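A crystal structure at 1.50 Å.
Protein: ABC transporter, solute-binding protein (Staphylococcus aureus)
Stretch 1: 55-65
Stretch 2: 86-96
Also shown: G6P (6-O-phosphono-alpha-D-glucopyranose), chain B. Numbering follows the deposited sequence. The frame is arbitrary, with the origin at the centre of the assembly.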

# COMPACT_ATOMS: atom_id res chain seq x y z
N PHE A 55 8.65 9.77 5.74
CA PHE A 55 7.72 8.65 5.77
C PHE A 55 7.29 8.38 4.33
O PHE A 55 6.81 9.29 3.66
N MET A 56 7.49 7.15 3.86
CA MET A 56 7.11 6.80 2.50
C MET A 56 6.34 5.49 2.50
O MET A 56 6.75 4.52 3.14
N GLY A 57 5.23 5.47 1.78
CA GLY A 57 4.36 4.31 1.73
C GLY A 57 3.12 4.50 2.58
O GLY A 57 3.06 5.33 3.49
N GLY A 58 2.11 3.70 2.28
CA GLY A 58 0.81 3.85 2.90
C GLY A 58 0.01 4.97 2.25
O GLY A 58 0.53 5.83 1.54
N VAL A 59 -1.30 4.94 2.51
CA VAL A 59 -2.21 5.94 1.97
C VAL A 59 -2.19 7.14 2.90
O VAL A 59 -3.18 7.45 3.58
N LEU A 60 -1.06 7.84 2.93
CA LEU A 60 -0.83 8.88 3.93
C LEU A 60 -1.81 10.04 3.79
O LEU A 60 -2.20 10.63 4.80
N SER A 61 -2.21 10.38 2.57
CA SER A 61 -3.11 11.52 2.39
C SER A 61 -4.43 11.33 3.13
O SER A 61 -5.13 12.31 3.38
N GLU A 62 -4.77 10.09 3.50
CA GLU A 62 -6.07 9.79 4.08
C GLU A 62 -6.02 9.15 5.46
O GLU A 62 -7.07 9.04 6.10
N THR A 63 -4.85 8.74 5.96
CA THR A 63 -4.79 8.03 7.23
C THR A 63 -3.71 8.57 8.17
O THR A 63 -3.28 7.85 9.07
N ILE A 64 -3.27 9.81 7.99
CA ILE A 64 -2.43 10.48 8.97
C ILE A 64 -3.35 11.12 10.00
O ILE A 64 -4.01 12.12 9.72
N ASP A 65 -3.40 10.53 11.20
CA ASP A 65 -4.28 11.02 12.25
C ASP A 65 -3.66 12.16 13.05
O ASP A 65 -4.40 12.88 13.73
N ARG A 86 -3.34 13.23 -7.54
CA ARG A 86 -2.54 14.18 -6.78
C ARG A 86 -3.08 14.31 -5.36
O ARG A 86 -4.29 14.35 -5.14
N SER A 87 -2.16 14.37 -4.40
CA SER A 87 -2.55 14.48 -3.00
C SER A 87 -3.33 15.77 -2.77
O SER A 87 -2.93 16.84 -3.23
N ASN A 88 -4.44 15.66 -2.04
CA ASN A 88 -5.16 16.81 -1.52
C ASN A 88 -4.78 17.11 -0.08
O ASN A 88 -5.51 17.83 0.62
N ASN A 89 -3.66 16.57 0.38
CA ASN A 89 -3.19 16.69 1.75
C ASN A 89 -1.87 17.45 1.72
O ASN A 89 -0.90 17.00 1.10
N LYS A 90 -1.83 18.61 2.38
CA LYS A 90 -0.68 19.50 2.27
C LYS A 90 0.59 18.91 2.86
O LYS A 90 1.67 19.47 2.64
N TYR A 91 0.50 17.80 3.59
CA TYR A 91 1.67 17.14 4.15
C TYR A 91 2.21 16.02 3.27
O TYR A 91 3.28 15.48 3.58
N VAL A 92 1.52 15.66 2.20
CA VAL A 92 1.78 14.42 1.48
C VAL A 92 1.97 14.71 -0.00
O VAL A 92 1.17 15.42 -0.61
N THR A 93 3.03 14.15 -0.58
CA THR A 93 3.23 14.08 -2.02
C THR A 93 2.90 12.67 -2.48
O THR A 93 3.41 11.69 -1.91
N SER A 94 2.06 12.55 -3.50
CA SER A 94 1.77 11.23 -4.04
C SER A 94 3.03 10.62 -4.65
O SER A 94 3.85 11.33 -5.24
N PHE A 95 3.17 9.30 -4.51
CA PHE A 95 4.41 8.61 -4.84
C PHE A 95 4.19 7.45 -5.81
O PHE A 95 4.88 7.36 -6.83
N LEU A 96 3.24 6.56 -5.51
CA LEU A 96 2.98 5.40 -6.36
C LEU A 96 1.50 5.06 -6.29
O LEU A 96 0.80 5.42 -5.33

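The apolar part of this contact centres on Val92. Its CB points toward stretch 1, and with chi1 in the t well its CG2 lies 3.8 Å from Leu60 CB and 3.9 Å from Ile64 CD1. Leu60 (m, t) sits sideways to the other stretch and offers its near end, the CB, whereas Ile64 (m, t) points toward it and reaches in with the tip of its extended chain. One small beta-branched residue thus meets two larger aliphatic ones. The same CG2 rests 3.9 Å from Ser61 N, and Val92 CG1 lies 4.3 Å from Ser61 CB, so both methyls are in use. A second, separate apolar contact joins the strands: Met56 leaves its backbone sideways, but its p, t, m conformation brings the end of the chain round until Met56 CE is 3.7 Å from Phe95 CE2. Phe95, chi1 t, points toward stretch 1, and the methyl approaches its ring obliquely.

The polar contact is built on Asn89, where Asn89 CA lies 5.2 Å from Ser61 CA. Pointing toward stretch 1 with chi1 t, Asn89 donates from ND2 to Ser61 O at 3.1 Å, and the 169° angle at the hydrogen makes this a nearly straight bond. It is the only direct hydrogen bond between the stretches. The amide serves both sides: Asn89 OD1 accepts from Tyr91 N at 2.9 Å, anchoring the side chain in the type I turn from Asn89 to Val92, which is closed by Val92 N to Asn89 O at 3.0 Å. Ser87, chi1 t, braces the start of this turn, its OG accepting from Asn89 N at 2.9 Å.

Ser61, chi1 p, contributes to the crossing through its carbonyl and its CB rather than its hydroxyl. That CB lies 3.9 Å from both Asn89 CB and Ser87 OG, and the residue has the largest area covered by the opposite stretch.

A single water extends the amide's reach. It donates to Ile64 O at 2.9 Å and accepts from Asn89 ND2 at 3.1 Å, so ND2 serves Ser61 directly and Ile64 through solvent.

Other residues shape stretch 1 without joining the contact. Thr63, chi1 p and pointing away, donates from OG1 to Val59 O at 3.0 Å. Gly57 and Gly58 adopt backbone angles at which a CB would jam against the preceding carbonyl, and Gly58 N donates to O3 of the bound glucose 6-phosphate at 2.9 Å.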

# COMPACT_ATOMS: atom_id res chain seq x y z
CB PHE A 55 6.51 8.97 6.65
CG PHE A 55 5.76 7.75 7.11
CD1 PHE A 55 5.11 6.92 6.21
CD2 PHE A 55 5.68 7.45 8.46
CE1 PHE A 55 4.41 5.81 6.65
CE2 PHE A 55 4.98 6.35 8.90
CZ PHE A 55 4.35 5.53 8.00
CB MET A 56 8.34 6.70 1.58
CG MET A 56 9.26 5.53 1.84
SD MET A 56 10.71 5.55 0.76
CE MET A 56 9.99 5.13 -0.83
CB VAL A 59 -3.63 5.37 1.77
CG1 VAL A 59 -3.62 4.35 0.64
CG2 VAL A 59 -4.16 4.72 3.05
CB LEU A 60 0.61 9.39 3.82
CG LEU A 60 1.71 8.36 4.04
CD1 LEU A 60 3.07 9.03 3.95
CD2 LEU A 60 1.55 7.65 5.37
CB SER A 61 -3.39 11.74 0.90
OG SER A 61 -4.08 10.64 0.35
CB GLU A 62 -6.85 8.85 3.14
CG GLU A 62 -7.15 9.48 1.78
CD GLU A 62 -7.80 8.51 0.81
OE1 GLU A 62 -7.98 7.33 1.18
OE2 GLU A 62 -8.12 8.93 -0.32
CB THR A 63 -4.58 6.53 7.01
OG1 THR A 63 -3.35 6.30 6.30
CG2 THR A 63 -5.74 5.93 6.22
CB ILE A 64 -1.51 11.52 8.31
CG1 ILE A 64 -0.42 10.82 7.50
CG2 ILE A 64 -0.89 12.44 9.38
CD1 ILE A 64 0.58 11.76 6.83
CB ASP A 65 -4.65 9.87 13.20
CG ASP A 65 -5.52 8.82 12.53
OD1 ASP A 65 -6.33 9.18 11.65
OD2 ASP A 65 -5.39 7.63 12.89
CB ARG A 86 -2.53 15.54 -7.47
CG ARG A 86 -1.82 15.52 -8.80
CD ARG A 86 -1.99 16.81 -9.55
NE ARG A 86 -1.47 16.69 -10.91
CZ ARG A 86 -1.23 17.72 -11.71
NH1 ARG A 86 -1.45 18.96 -11.29
NH2 ARG A 86 -0.76 17.51 -12.93
CB SER A 87 -1.31 14.45 -2.11
OG SER A 87 -1.64 14.81 -0.78
CB ASN A 88 -6.67 16.59 -1.65
CG ASN A 88 -7.19 15.53 -0.70
OD1 ASN A 88 -6.42 14.80 -0.07
ND2 ASN A 88 -8.51 15.42 -0.61
CB ASN A 89 -3.02 15.31 2.38
CG ASN A 89 -2.64 15.36 3.85
OD1 ASN A 89 -1.78 16.14 4.25
ND2 ASN A 89 -3.27 14.51 4.65
CB LYS A 90 -0.98 20.85 2.93
CG LYS A 90 -1.20 20.80 4.44
CD LYS A 90 -1.42 22.21 4.99
CE LYS A 90 -1.64 22.19 6.50
NZ LYS A 90 -2.93 21.54 6.87
CB TYR A 91 1.35 16.56 5.53
CG TYR A 91 0.85 17.57 6.53
CD1 TYR A 91 1.74 18.28 7.33
CD2 TYR A 91 -0.51 17.82 6.69
CE1 TYR A 91 1.29 19.21 8.25
CE2 TYR A 91 -0.97 18.74 7.60
CZ TYR A 91 -0.06 19.43 8.38
OH TYR A 91 -0.52 20.35 9.30
CB VAL A 92 0.64 13.40 1.68
CG1 VAL A 92 0.92 12.12 0.91
CG2 VAL A 92 0.46 13.10 3.16
CB THR A 93 4.68 14.43 -2.39
OG1 THR A 93 5.00 15.74 -1.92
CG2 THR A 93 4.88 14.37 -3.90
CB SER A 94 0.65 11.32 -5.08
OG SER A 94 -0.56 11.71 -4.47
CB PHE A 95 5.06 8.10 -3.56
CG PHE A 95 6.21 7.16 -3.79
CD1 PHE A 95 7.28 7.52 -4.59
CD2 PHE A 95 6.24 5.91 -3.18
CE1 PHE A 95 8.34 6.67 -4.80
CE2 PHE A 95 7.29 5.04 -3.39
CZ PHE A 95 8.35 5.42 -4.20
CB LEU A 96 3.80 4.18 -5.93
CG LEU A 96 5.29 4.11 -6.24
CD1 LEU A 96 5.84 2.79 -5.71
CD2 LEU A 96 5.58 4.24 -7.73
C1 G6P B . -0.49 -0.88 1.34
C2 G6P B . 0.23 0.27 0.59
C3 G6P B . 1.71 0.18 0.58
C4 G6P B . 2.21 -0.36 1.84
C5 G6P B . 1.78 -1.81 1.98
C6 G6P B . 2.15 -2.35 3.32
O1 G6P B . -1.48 -1.44 0.53
O2 G6P B . -0.24 0.33 -0.77
O3 G6P B . 2.27 1.55 0.37
O4 G6P B . 3.66 -0.31 1.86
O5 G6P B . 0.32 -2.00 1.82
O6 G6P B . 1.54 -1.55 4.31
P G6P B . 0.66 -2.28 5.55
O1P G6P B . 0.23 -1.20 6.53
O2P G6P B . 1.53 -3.33 6.28
O3P G6P B . -0.54 -2.94 4.98
O HOH W 1 -3.64 14.22 7.70